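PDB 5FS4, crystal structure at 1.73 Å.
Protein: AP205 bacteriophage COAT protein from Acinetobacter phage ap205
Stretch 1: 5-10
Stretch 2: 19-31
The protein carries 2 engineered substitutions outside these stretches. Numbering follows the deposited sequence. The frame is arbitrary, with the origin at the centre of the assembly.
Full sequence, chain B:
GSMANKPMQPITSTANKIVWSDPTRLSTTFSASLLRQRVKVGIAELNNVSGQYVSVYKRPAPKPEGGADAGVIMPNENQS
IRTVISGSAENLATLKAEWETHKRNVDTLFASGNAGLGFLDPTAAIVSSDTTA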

# COMPACT_ATOMS: atom_id res chain seq x y z
N ASN B 5 6.61 17.95 -3.75
CA ASN B 5 7.16 16.61 -3.86
C ASN B 5 7.96 16.54 -5.12
O ASN B 5 7.50 17.09 -6.14
CB ASN B 5 6.04 15.57 -3.88
CG ASN B 5 5.44 15.39 -2.52
OD1 ASN B 5 5.81 14.47 -1.77
ND2 ASN B 5 4.56 16.29 -2.15
N LYS B 6 9.13 15.91 -5.03
CA LYS B 6 10.04 15.81 -6.18
C LYS B 6 9.51 14.89 -7.27
O LYS B 6 9.06 13.78 -6.94
CB LYS B 6 11.43 15.36 -5.76
CG LYS B 6 12.15 16.31 -4.83
CD LYS B 6 13.49 15.76 -4.41
CE LYS B 6 14.57 16.81 -4.23
NZ LYS B 6 15.84 16.17 -3.74
N PRO B 7 9.55 15.35 -8.54
CA PRO B 7 9.06 14.51 -9.62
C PRO B 7 10.04 13.37 -9.92
O PRO B 7 11.26 13.53 -9.79
CB PRO B 7 8.96 15.50 -10.78
CG PRO B 7 10.03 16.48 -10.52
CD PRO B 7 9.93 16.69 -9.04
N MET B 8 9.50 12.23 -10.35
CA MET B 8 10.26 11.04 -10.64
C MET B 8 10.11 10.78 -12.12
O MET B 8 9.10 11.16 -12.66
CB MET B 8 9.73 9.91 -9.75
CG MET B 8 9.95 10.15 -8.24
SD MET B 8 9.32 8.86 -7.13
CE MET B 8 10.61 7.82 -7.55
N GLN B 9 11.15 10.28 -12.78
CA GLN B 9 11.15 10.03 -14.24
C GLN B 9 11.17 8.51 -14.57
O GLN B 9 11.84 7.74 -13.85
CB GLN B 9 12.40 10.65 -14.91
CG GLN B 9 12.53 12.17 -14.75
CD GLN B 9 11.32 12.95 -15.27
OE1 GLN B 9 10.61 12.48 -16.18
NE2 GLN B 9 11.05 14.15 -14.67
N PRO B 10 10.42 8.07 -15.63
CA PRO B 10 10.53 6.69 -16.07
C PRO B 10 12.01 6.42 -16.40
O PRO B 10 12.61 7.26 -17.05
CB PRO B 10 9.66 6.62 -17.32
CG PRO B 10 8.82 7.85 -17.37
CD PRO B 10 9.49 8.87 -16.47
N VAL B 19 9.28 1.66 -14.53
CA VAL B 19 9.97 2.06 -13.25
C VAL B 19 10.33 3.55 -13.28
O VAL B 19 11.11 3.99 -14.17
CB VAL B 19 11.27 1.26 -13.01
CG1 VAL B 19 11.86 1.61 -11.65
CG2 VAL B 19 11.03 -0.25 -13.12
N TRP B 20 9.88 4.29 -12.28
CA TRP B 20 10.15 5.72 -12.15
C TRP B 20 11.21 5.83 -11.04
O TRP B 20 11.22 5.03 -10.08
CB TRP B 20 8.89 6.51 -11.74
CG TRP B 20 7.91 6.82 -12.76
CD1 TRP B 20 7.83 7.97 -13.48
CD2 TRP B 20 6.77 6.03 -13.13
NE1 TRP B 20 6.73 7.94 -14.30
CE2 TRP B 20 6.07 6.75 -14.13
CE3 TRP B 20 6.28 4.76 -12.73
CZ2 TRP B 20 4.95 6.25 -14.77
CZ3 TRP B 20 5.15 4.26 -13.34
CH2 TRP B 20 4.48 5.01 -14.35
N SER B 21 12.13 6.78 -11.18
CA SER B 21 13.07 7.03 -10.09
C SER B 21 13.34 8.53 -9.95
O SER B 21 13.10 9.32 -10.83
CB SER B 21 14.37 6.24 -10.22
OG SER B 21 15.09 6.76 -11.27
N ASP B 22 13.86 8.90 -8.83
CA ASP B 22 14.05 10.31 -8.53
C ASP B 22 15.40 10.68 -9.07
O ASP B 22 16.39 10.06 -8.67
CB ASP B 22 14.00 10.50 -7.05
CG ASP B 22 14.36 11.95 -6.58
OD1 ASP B 22 14.77 12.88 -7.37
OD2 ASP B 22 14.19 12.14 -5.40
N PRO B 23 15.46 11.65 -10.00
CA PRO B 23 16.82 11.83 -10.58
C PRO B 23 17.86 12.40 -9.68
O PRO B 23 19.05 12.31 -10.00
CB PRO B 23 16.61 12.81 -11.73
CG PRO B 23 15.17 13.19 -11.75
CD PRO B 23 14.44 12.46 -10.69
N THR B 24 17.43 12.95 -8.57
CA THR B 24 18.32 13.43 -7.56
C THR B 24 18.61 12.38 -6.52
O THR B 24 19.38 12.68 -5.63
CB THR B 24 17.73 14.71 -6.87
OG1 THR B 24 16.73 14.39 -5.85
CG2 THR B 24 17.11 15.65 -7.89
N ARG B 25 17.94 11.20 -6.55
CA ARG B 25 18.18 10.15 -5.55
C ARG B 25 17.69 8.86 -6.18
O ARG B 25 16.51 8.40 -6.00
CB ARG B 25 17.51 10.42 -4.17
CG ARG B 25 17.80 9.35 -3.13
CD ARG B 25 17.28 9.75 -1.75
NE ARG B 25 17.66 8.81 -0.69
CZ ARG B 25 18.76 8.93 0.06
NH1 ARG B 25 19.66 9.91 -0.18
NH2 ARG B 25 19.02 8.03 1.01
N LEU B 26 18.59 8.33 -7.00
CA LEU B 26 18.22 7.28 -7.95
C LEU B 26 17.73 6.02 -7.28
O LEU B 26 16.98 5.27 -7.90
CB LEU B 26 19.36 7.01 -8.89
CG LEU B 26 19.57 8.20 -9.87
CD1 LEU B 26 20.99 8.17 -10.41
CD2 LEU B 26 18.50 8.23 -10.98
N SER B 27 18.10 5.81 -6.02
CA SER B 27 17.61 4.66 -5.24
C SER B 27 16.12 4.76 -4.80
O SER B 27 15.56 3.79 -4.34
CB SER B 27 18.47 4.43 -3.98
OG SER B 27 18.47 5.52 -3.09
N THR B 28 15.52 5.94 -4.90
CA THR B 28 14.05 6.09 -4.73
C THR B 28 13.31 5.66 -6.01
O THR B 28 13.49 6.26 -7.10
CB THR B 28 13.67 7.52 -4.35
OG1 THR B 28 14.40 7.84 -3.18
CG2 THR B 28 12.20 7.60 -3.95
N THR B 29 12.51 4.59 -5.91
CA THR B 29 11.85 4.06 -7.11
C THR B 29 10.38 3.85 -6.82
O THR B 29 9.99 3.65 -5.69
CB THR B 29 12.46 2.74 -7.65
OG1 THR B 29 12.42 1.73 -6.63
CG2 THR B 29 13.84 2.93 -8.03
N PHE B 30 9.57 4.00 -7.86
CA PHE B 30 8.17 3.59 -7.85
C PHE B 30 7.96 2.83 -9.14
O PHE B 30 8.17 3.41 -10.21
CB PHE B 30 7.23 4.78 -7.83
CG PHE B 30 5.79 4.37 -7.87
CD1 PHE B 30 5.23 3.75 -6.74
CD2 PHE B 30 5.04 4.51 -9.06
CE1 PHE B 30 3.91 3.34 -6.73
CE2 PHE B 30 3.71 4.06 -9.07
CZ PHE B 30 3.17 3.50 -7.91
N SER B 31 7.49 1.57 -9.05
CA SER B 31 7.27 0.80 -10.27
C SER B 31 5.82 0.35 -10.38
O SER B 31 5.18 0.06 -9.39
CB SER B 31 8.25 -0.34 -10.30
OG SER B 31 7.83 -1.35 -9.44
O HOH W 1 15.54 13.49 -2.84
O HOH W 2 13.39 14.84 -8.53

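Gln9 and Pro10 pair antiparallel with Ser21 and Trp20; the two stretches bury 548 Å² between them. Gln9 and Ser21 form the hydrogen-bonded pair: Gln9 N donates to Ser21 O at 2.9 Å, and Ser21 N donates to Gln9 O at 2.9 Å. Pro10 and Trp20 are the next pair along. Pro10 has no amide hydrogen to give, and this pair is of the non-hydrogen-bonded kind, so the missing amide hydrogen loses no bond to Trp20. Pro10 CA makes a CA-H...O contact with Val19 O at 3.4 Å.

Pro10 and Trp20 point to the same face of the sheet. Trp20 has chi1 at -78° (m). Pro10 CD packs 3.5 Å from Trp20 CD1, and Pro10 CA sits over one face of the ring. Met8 O lies at the ring edge.

Met8 is buried and gives the largest covered area, 118 Å². Its chi1 is m and its chi2 is t, which extends the chain as far as SD. Chi3 is p and turns the methyl over the second strand of stretch 2. Met8 CE lies 3.3 Å from Thr28 O and 3.9 Å from Thr28 CG2. The long unbranched side chain lets the methyl reach the backbone at Thr28, with Met8 CE also 3.7 Å from Asp22 N.

A polar cluster closes the other end. With Asp22 chi1 t and Thr24 chi1 p, Asp22 OD1 accepts from Thr24 N and Thr24 OG1, both at 2.9 Å. Thr24 sits in the type I turn from Asp22 to Arg25. Lys6 has chi2 and chi4 t, but chi3 lies between wells at 146°; Lys6 NZ so placed donates to Thr24 OG1 at 2.9 Å. Thr24 OG1 thus accepts from Lys6 while donating to Asp22. The long lysine chain lets the amine reach the turn. Water 1 accepts from Lys6 NZ at 2.8 Å and donates to Asp22 OD2 at 3.2 Å. Water 2 donates to Pro7 O at 2.8 Å and to Asp22 OD1 at 2.7 Å.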